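Local coordinates for protein 4-hydroxybutyrate CoA-transferase (Porphyromonas gingivalis, PDB 3EH7) that probably transfers coenzyme A between carboxylic acids, with acetate and 4-hydroxybutyrate as likely partners, at residues I239-V249 with M269-V280. Residues are numbered along the deposited sequence; the frame is centred on the assembly and turned at random.
Sequences IHTEMFSDGVV and MVATFLMGSEDV
Met243, a selenomethionine, lies over Phe273 with CB almost above the ring centre, 3.7 Å from the centroid, a CH-pi contact; CB also lies against Phe273 O. With CG set between the backbone N and carbonyl carbon (chi1 63°), the chain continues across the same ring. CG reaches CZ at 3.6 Å, and after two further bends CE ends beside CB of Met275. The edge of the Phe273 ring meets OE2 of Glu242, which is hydrogen-bonded to Thr338 OG1. A second CH-pi contact joins the next pair, where Leu274 CD2 sits 3.5 Å from the centroid of the Phe244 ring; selenium of Met269 approaches that ring obliquely as a Met-aromatic contact.

Apart from Met269, which opens strand 269-271, these side chains lie just beyond the adjacent parallel strands 238-240 and 269-271 of the large, mostly parallel alpha/beta sheet, consistent with the family's Rossmann-like clan. Each segment then enters a helix, 246-253 or 278-284. Thr241 N donates to Val270 O, while Glu242 O accepts from both Thr272 N and Phe273 N, a bifurcated acceptor linking the backbones beyond the strand ends. Farther along, Ser245 OG donates to Met275 O at 2.5 Å, in the carbonyl plane and on a lone pair. The Asp246 carboxylate grips Ser277 with both syn lone pairs, OD1 taking OG at 2.5 Å and OD2 the backbone N, while CG2 of Val280 packs against Asp246 CG.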
ATOM      1  N   ILE A 239       1.299 -23.152   3.710  1.00 19.64           N
ATOM      2  CA  ILE A 239       2.249 -22.098   4.039  1.00 19.32           C
ATOM      3  C   ILE A 239       2.706 -21.285   2.803  1.00 19.37           C
ATOM      4  O   ILE A 239       3.230 -21.830   1.826  1.00 19.31           O
ATOM      5  CB  ILE A 239       3.495 -22.682   4.740  1.00 19.89           C
ATOM      6  CG1 ILE A 239       3.130 -23.228   6.131  1.00 19.72           C
ATOM      7  CG2 ILE A 239       4.619 -21.641   4.825  1.00 17.24           C
ATOM      8  CD1 ILE A 239       2.722 -22.155   7.128  1.00 19.76           C
ATOM      9  N   HIS A 240       2.483 -19.974   2.876  1.00 18.88           N
ATOM     10  CA  HIS A 240       3.099 -19.014   1.973  1.00 18.55           C
ATOM     11  C   HIS A 240       3.422 -17.802   2.821  1.00 18.76           C
ATOM     12  O   HIS A 240       2.552 -16.978   3.172  1.00 17.98           O
ATOM     13  CB  HIS A 240       2.240 -18.665   0.754  1.00 18.10           C
ATOM     14  CG  HIS A 240       2.928 -17.723  -0.195  1.00 18.48           C
ATOM     15  ND1 HIS A 240       3.289 -18.077  -1.478  1.00 19.42           N
ATOM     16  CD2 HIS A 240       3.356 -16.451  -0.028  1.00 21.19           C
ATOM     17  CE1 HIS A 240       3.891 -17.059  -2.061  1.00 18.40           C
ATOM     18  NE2 HIS A 240       3.947 -16.058  -1.202  1.00 19.72           N
ATOM     19  N   THR A 241       4.690 -17.753   3.194  1.00 18.48           N
ATOM     20  CA  THR A 241       5.127 -16.969   4.314  1.00 18.85           C
ATOM     21  C   THR A 241       6.459 -16.282   4.023  1.00 19.74           C
ATOM     22  O   THR A 241       7.202 -16.664   3.127  1.00 19.14           O
ATOM     23  CB  THR A 241       5.242 -17.869   5.545  1.00 19.10           C
ATOM     24  OG1 THR A 241       5.363 -17.058   6.728  1.00 16.71           O
ATOM     25  CG2 THR A 241       6.453 -18.881   5.399  1.00 16.66           C
ATOM     26  N   GLU A 242       6.750 -15.233   4.762  1.00 20.44           N
ATOM     27  CA  GLU A 242       8.054 -14.623   4.619  1.00 20.54           C
ATOM     28  C   GLU A 242       9.105 -15.592   5.179  1.00 20.64           C
ATOM     29  O   GLU A 242      10.155 -15.856   4.565  1.00 19.94           O
ATOM     30  CB  GLU A 242       8.123 -13.279   5.327  1.00 20.10           C
ATOM     31  CG  GLU A 242       9.376 -12.484   4.928  1.00 21.67           C
ATOM     32  CD  GLU A 242       9.406 -11.111   5.563  1.00 24.41           C
ATOM     33  OE1 GLU A 242       8.528 -10.305   5.197  1.00 25.78           O
ATOM     34  OE2 GLU A 242      10.284 -10.854   6.424  1.00 25.85           O
HETATM   35  N   MSE A 243       8.818 -16.117   6.360  1.00 21.18           N
HETATM   36  CA  MSE A 243       9.685 -17.115   6.965  1.00 20.90           C
HETATM   37  C   MSE A 243       8.863 -18.066   7.809  1.00 20.16           C
HETATM   38  O   MSE A 243       7.755 -17.767   8.170  1.00 18.79           O
HETATM   39  CB  MSE A 243      10.789 -16.439   7.798  1.00 19.75           C
HETATM   40  CG  MSE A 243      10.283 -15.646   8.976  1.00 22.54           C
HETATM   41 SE   MSE A 243      10.085 -16.640  10.641  0.80 24.95          SE
HETATM   42  CE  MSE A 243      11.955 -17.057  11.031  1.00 24.63           C
ATOM     43  N   PHE A 244       9.431 -19.227   8.101  1.00 20.43           N
ATOM     44  CA  PHE A 244       8.871 -20.104   9.131  1.00 21.37           C
ATOM     45  C   PHE A 244       9.975 -20.711   9.977  1.00 21.30           C
ATOM     46  O   PHE A 244      11.164 -20.478   9.721  1.00 21.49           O
ATOM     47  CB  PHE A 244       7.878 -21.135   8.581  1.00 21.25           C
ATOM     48  CG  PHE A 244       8.485 -22.184   7.702  1.00 22.48           C
ATOM     49  CD1 PHE A 244       9.082 -23.306   8.240  1.00 23.02           C
ATOM     50  CD2 PHE A 244       8.415 -22.061   6.318  1.00 23.91           C
ATOM     51  CE1 PHE A 244       9.641 -24.288   7.411  1.00 23.66           C
ATOM     52  CE2 PHE A 244       8.971 -23.030   5.496  1.00 24.60           C
ATOM     53  CZ  PHE A 244       9.569 -24.167   6.053  1.00 23.45           C
ATOM     54  N   SER A 245       9.563 -21.456  10.995  1.00 21.22           N
ATOM     55  CA  SER A 245      10.460 -21.919  12.030  1.00 21.66           C
ATOM     56  C   SER A 245       9.916 -23.211  12.619  1.00 21.23           C
ATOM     57  O   SER A 245       9.132 -23.899  11.972  1.00 19.54           O
ATOM     58  CB  SER A 245      10.589 -20.842  13.121  1.00 21.21           C
ATOM     59  OG  SER A 245      11.707 -21.062  13.948  1.00 22.53           O
ATOM     60  N   ASP A 246      10.296 -23.483  13.874  1.00 21.97           N
ATOM     61  CA  ASP A 246      10.020 -24.763  14.514  1.00 21.93           C
ATOM     62  C   ASP A 246       8.547 -25.049  14.614  1.00 21.27           C
ATOM     63  O   ASP A 246       8.129 -26.188  14.375  1.00 20.87           O
ATOM     64  CB  ASP A 246      10.657 -24.839  15.908  1.00 22.52           C
ATOM     65  CG  ASP A 246      12.173 -24.982  15.843  1.00 24.61           C
ATOM     66  OD1 ASP A 246      12.679 -26.116  16.019  1.00 24.01           O
ATOM     67  OD2 ASP A 246      12.857 -23.956  15.599  1.00 24.88           O
ATOM     68  N   GLY A 247       7.771 -24.026  14.974  1.00 20.76           N
ATOM     69  CA  GLY A 247       6.324 -24.166  15.225  1.00 20.55           C
ATOM     70  C   GLY A 247       5.564 -24.674  14.007  1.00 21.01           C
ATOM     71  O   GLY A 247       4.668 -25.497  14.140  1.00 20.90           O
ATOM     72  N   VAL A 248       5.956 -24.188  12.819  1.00 20.88           N
ATOM     73  CA  VAL A 248       5.341 -24.608  11.562  1.00 21.03           C
ATOM     74  C   VAL A 248       5.706 -26.051  11.272  1.00 20.76           C
ATOM     75  O   VAL A 248       4.825 -26.853  10.969  1.00 20.00           O
ATOM     76  CB  VAL A 248       5.696 -23.661  10.346  1.00 20.87           C
ATOM     77  CG1 VAL A 248       5.561 -24.389   9.012  1.00 20.91           C
ATOM     78  CG2 VAL A 248       4.779 -22.438  10.343  1.00 20.58           C
ATOM     79  N   VAL A 249       6.988 -26.388  11.394  1.00 21.79           N
ATOM     80  CA  VAL A 249       7.454 -27.752  11.104  1.00 22.26           C
ATOM     81  C   VAL A 249       6.755 -28.778  11.990  1.00 22.97           C
ATOM     82  O   VAL A 249       6.481 -29.905  11.560  1.00 22.92           O
ATOM     83  CB  VAL A 249       8.975 -27.886  11.274  1.00 22.43           C
ATOM     84  CG1 VAL A 249       9.399 -29.365  11.189  1.00 23.58           C
ATOM     85  CG2 VAL A 249       9.734 -27.038  10.254  1.00 21.88           C
HETATM   86  N   MSE A 269       5.752 -25.851   1.248  1.00 23.06           N
HETATM   87  CA  MSE A 269       5.929 -24.738   2.170  1.00 23.27           C
HETATM   88  C   MSE A 269       6.817 -23.730   1.452  1.00 22.32           C
HETATM   89  O   MSE A 269       7.976 -24.019   1.174  1.00 22.28           O
HETATM   90  CB  MSE A 269       6.612 -25.190   3.465  1.00 22.55           C
HETATM   91  CG  MSE A 269       5.849 -26.261   4.264  1.00 27.54           C
HETATM   92 SE   MSE A 269       7.121 -27.213   5.390  0.80 29.48          SE
HETATM   93  CE  MSE A 269       7.348 -28.755   4.220  1.00 26.31           C
ATOM     94  N   VAL A 270       6.264 -22.564   1.145  1.00 21.95           N
ATOM     95  CA  VAL A 270       6.969 -21.529   0.383  1.00 20.23           C
ATOM     96  C   VAL A 270       7.312 -20.386   1.334  1.00 19.84           C
ATOM     97  O   VAL A 270       6.453 -19.942   2.120  1.00 20.72           O
ATOM     98  CB  VAL A 270       6.083 -21.051  -0.758  1.00 20.51           C
ATOM     99  CG1 VAL A 270       6.670 -19.816  -1.443  1.00 19.37           C
ATOM    100  CG2 VAL A 270       5.863 -22.188  -1.751  1.00 19.99           C
ATOM    101  N   ALA A 271       8.561 -19.943   1.280  1.00 18.85           N
ATOM    102  CA  ALA A 271       9.105 -18.922   2.154  1.00 19.18           C
ATOM    103  C   ALA A 271      10.227 -18.213   1.399  1.00 18.66           C
ATOM    104  O   ALA A 271      10.581 -18.616   0.311  1.00 18.45           O
ATOM    105  CB  ALA A 271       9.636 -19.547   3.486  1.00 17.51           C
ATOM    106  N   THR A 272      10.792 -17.163   1.988  1.00 19.13           N
ATOM    107  CA  THR A 272      11.949 -16.483   1.402  1.00 18.83           C
ATOM    108  C   THR A 272      13.187 -16.595   2.269  1.00 19.71           C
ATOM    109  O   THR A 272      14.286 -16.542   1.745  1.00 20.89           O
ATOM    110  CB  THR A 272      11.616 -15.022   0.976  1.00 19.34           C
ATOM    111  OG1 THR A 272      12.587 -14.556   0.034  1.00 18.61           O
ATOM    112  CG2 THR A 272      11.504 -14.043   2.161  1.00 18.53           C
ATOM    113  N   PHE A 273      13.022 -16.814   3.581  1.00 20.25           N
ATOM    114  CA  PHE A 273      14.129 -17.157   4.486  1.00 19.78           C
ATOM    115  C   PHE A 273      13.600 -18.017   5.644  1.00 20.91           C
ATOM    116  O   PHE A 273      12.374 -18.141   5.857  1.00 18.69           O
ATOM    117  CB  PHE A 273      14.934 -15.911   4.951  1.00 20.27           C
ATOM    118  CG  PHE A 273      14.301 -15.105   6.081  1.00 19.96           C
ATOM    119  CD1 PHE A 273      13.330 -14.133   5.811  1.00 22.36           C
ATOM    120  CD2 PHE A 273      14.692 -15.298   7.397  1.00 19.26           C
ATOM    121  CE1 PHE A 273      12.737 -13.368   6.830  1.00 21.98           C
ATOM    122  CE2 PHE A 273      14.091 -14.544   8.461  1.00 20.53           C
ATOM    123  CZ  PHE A 273      13.126 -13.569   8.169  1.00 22.21           C
ATOM    124  N   LEU A 274      14.530 -18.664   6.346  1.00 21.56           N
ATOM    125  CA  LEU A 274      14.180 -19.608   7.429  1.00 22.75           C
ATOM    126  C   LEU A 274      15.102 -19.399   8.602  1.00 23.64           C
ATOM    127  O   LEU A 274      16.266 -19.030   8.422  1.00 23.29           O
ATOM    128  CB  LEU A 274      14.341 -21.050   6.967  1.00 21.97           C
ATOM    129  CG  LEU A 274      13.497 -21.464   5.778  1.00 23.06           C
ATOM    130  CD1 LEU A 274      13.936 -22.814   5.252  1.00 21.23           C
ATOM    131  CD2 LEU A 274      11.993 -21.445   6.136  1.00 21.76           C
HETATM  132  N   MSE A 275      14.567 -19.611   9.802  1.00 24.70           N
HETATM  133  CA  MSE A 275      15.364 -19.601  11.027  0.50 24.58           C
HETATM  134  C   MSE A 275      14.670 -20.416  12.115  1.00 25.48           C
HETATM  135  O   MSE A 275      13.448 -20.352  12.256  1.00 25.81           O
HETATM  136  CB  MSE A 275      15.579 -18.166  11.508  0.50 24.36           C
HETATM  137  CG  MSE A 275      16.363 -18.077  12.802  0.50 23.11           C
HETATM  138 SE   MSE A 275      17.087 -16.318  13.121  0.40 21.02          SE
HETATM  139  CE  MSE A 275      16.248 -15.369  11.666  0.50 20.90           C
ATOM    140  N   GLY A 276      15.445 -21.180  12.875  1.00 25.69           N
ATOM    141  CA  GLY A 276      14.877 -22.004  13.935  1.00 26.37           C
ATOM    142  C   GLY A 276      15.952 -22.826  14.579  1.00 26.34           C
ATOM    143  O   GLY A 276      17.104 -22.429  14.581  1.00 27.02           O
ATOM    144  N   SER A 277      15.580 -23.979  15.118  1.00 26.91           N
ATOM    145  CA  SER A 277      16.525 -24.842  15.784  1.00 27.36           C
ATOM    146  C   SER A 277      17.293 -25.654  14.756  1.00 28.58           C
ATOM    147  O   SER A 277      16.960 -25.683  13.568  1.00 27.93           O
ATOM    148  CB  SER A 277      15.813 -25.795  16.748  1.00 27.05           C
ATOM    149  OG  SER A 277      15.104 -26.788  16.026  1.00 25.14           O
ATOM    150  N   GLU A 278      18.319 -26.343  15.241  1.00 29.96           N
ATOM    151  CA  GLU A 278      19.072 -27.273  14.411  1.00 31.07           C
ATOM    152  C   GLU A 278      18.132 -28.302  13.784  1.00 31.35           C
ATOM    153  O   GLU A 278      18.342 -28.756  12.656  1.00 31.84           O
ATOM    154  CB  GLU A 278      20.180 -27.935  15.235  1.00 31.72           C
ATOM    155  CG  GLU A 278      21.446 -28.253  14.446  1.00 34.75           C
ATOM    156  CD  GLU A 278      21.887 -27.136  13.481  1.00 38.94           C
ATOM    157  OE1 GLU A 278      21.841 -25.911  13.835  1.00 42.58           O
ATOM    158  OE2 GLU A 278      22.276 -27.502  12.346  1.00 41.56           O
ATOM    159  N   ASP A 279      17.059 -28.626  14.489  1.00 31.53           N
ATOM    160  CA  ASP A 279      16.059 -29.538  13.969  1.00 31.73           C
ATOM    161  C   ASP A 279      15.398 -29.027  12.699  1.00 30.98           C
ATOM    162  O   ASP A 279      15.193 -29.801  11.766  1.00 31.10           O
ATOM    163  CB  ASP A 279      14.987 -29.799  15.019  1.00 32.39           C
ATOM    164  CG  ASP A 279      13.986 -30.832  14.581  1.00 33.90           C
ATOM    165  OD1 ASP A 279      14.341 -31.784  13.854  1.00 38.00           O
ATOM    166  OD2 ASP A 279      12.817 -30.691  14.969  1.00 37.26           O
ATOM    167  N   VAL A 280      15.042 -27.740  12.656  1.00 30.18           N
ATOM    168  CA  VAL A 280      14.427 -27.170  11.443  1.00 29.17           C
ATOM    169  C   VAL A 280      15.370 -27.279  10.246  1.00 28.57           C
ATOM    170  O   VAL A 280      14.943 -27.638   9.135  1.00 28.39           O
ATOM    171  CB  VAL A 280      14.008 -25.694  11.638  1.00 29.63           C
ATOM    172  CG1 VAL A 280      13.785 -25.003  10.300  1.00 29.33           C
ATOM    173  CG2 VAL A 280      12.754 -25.631  12.478  1.00 28.73           C
TER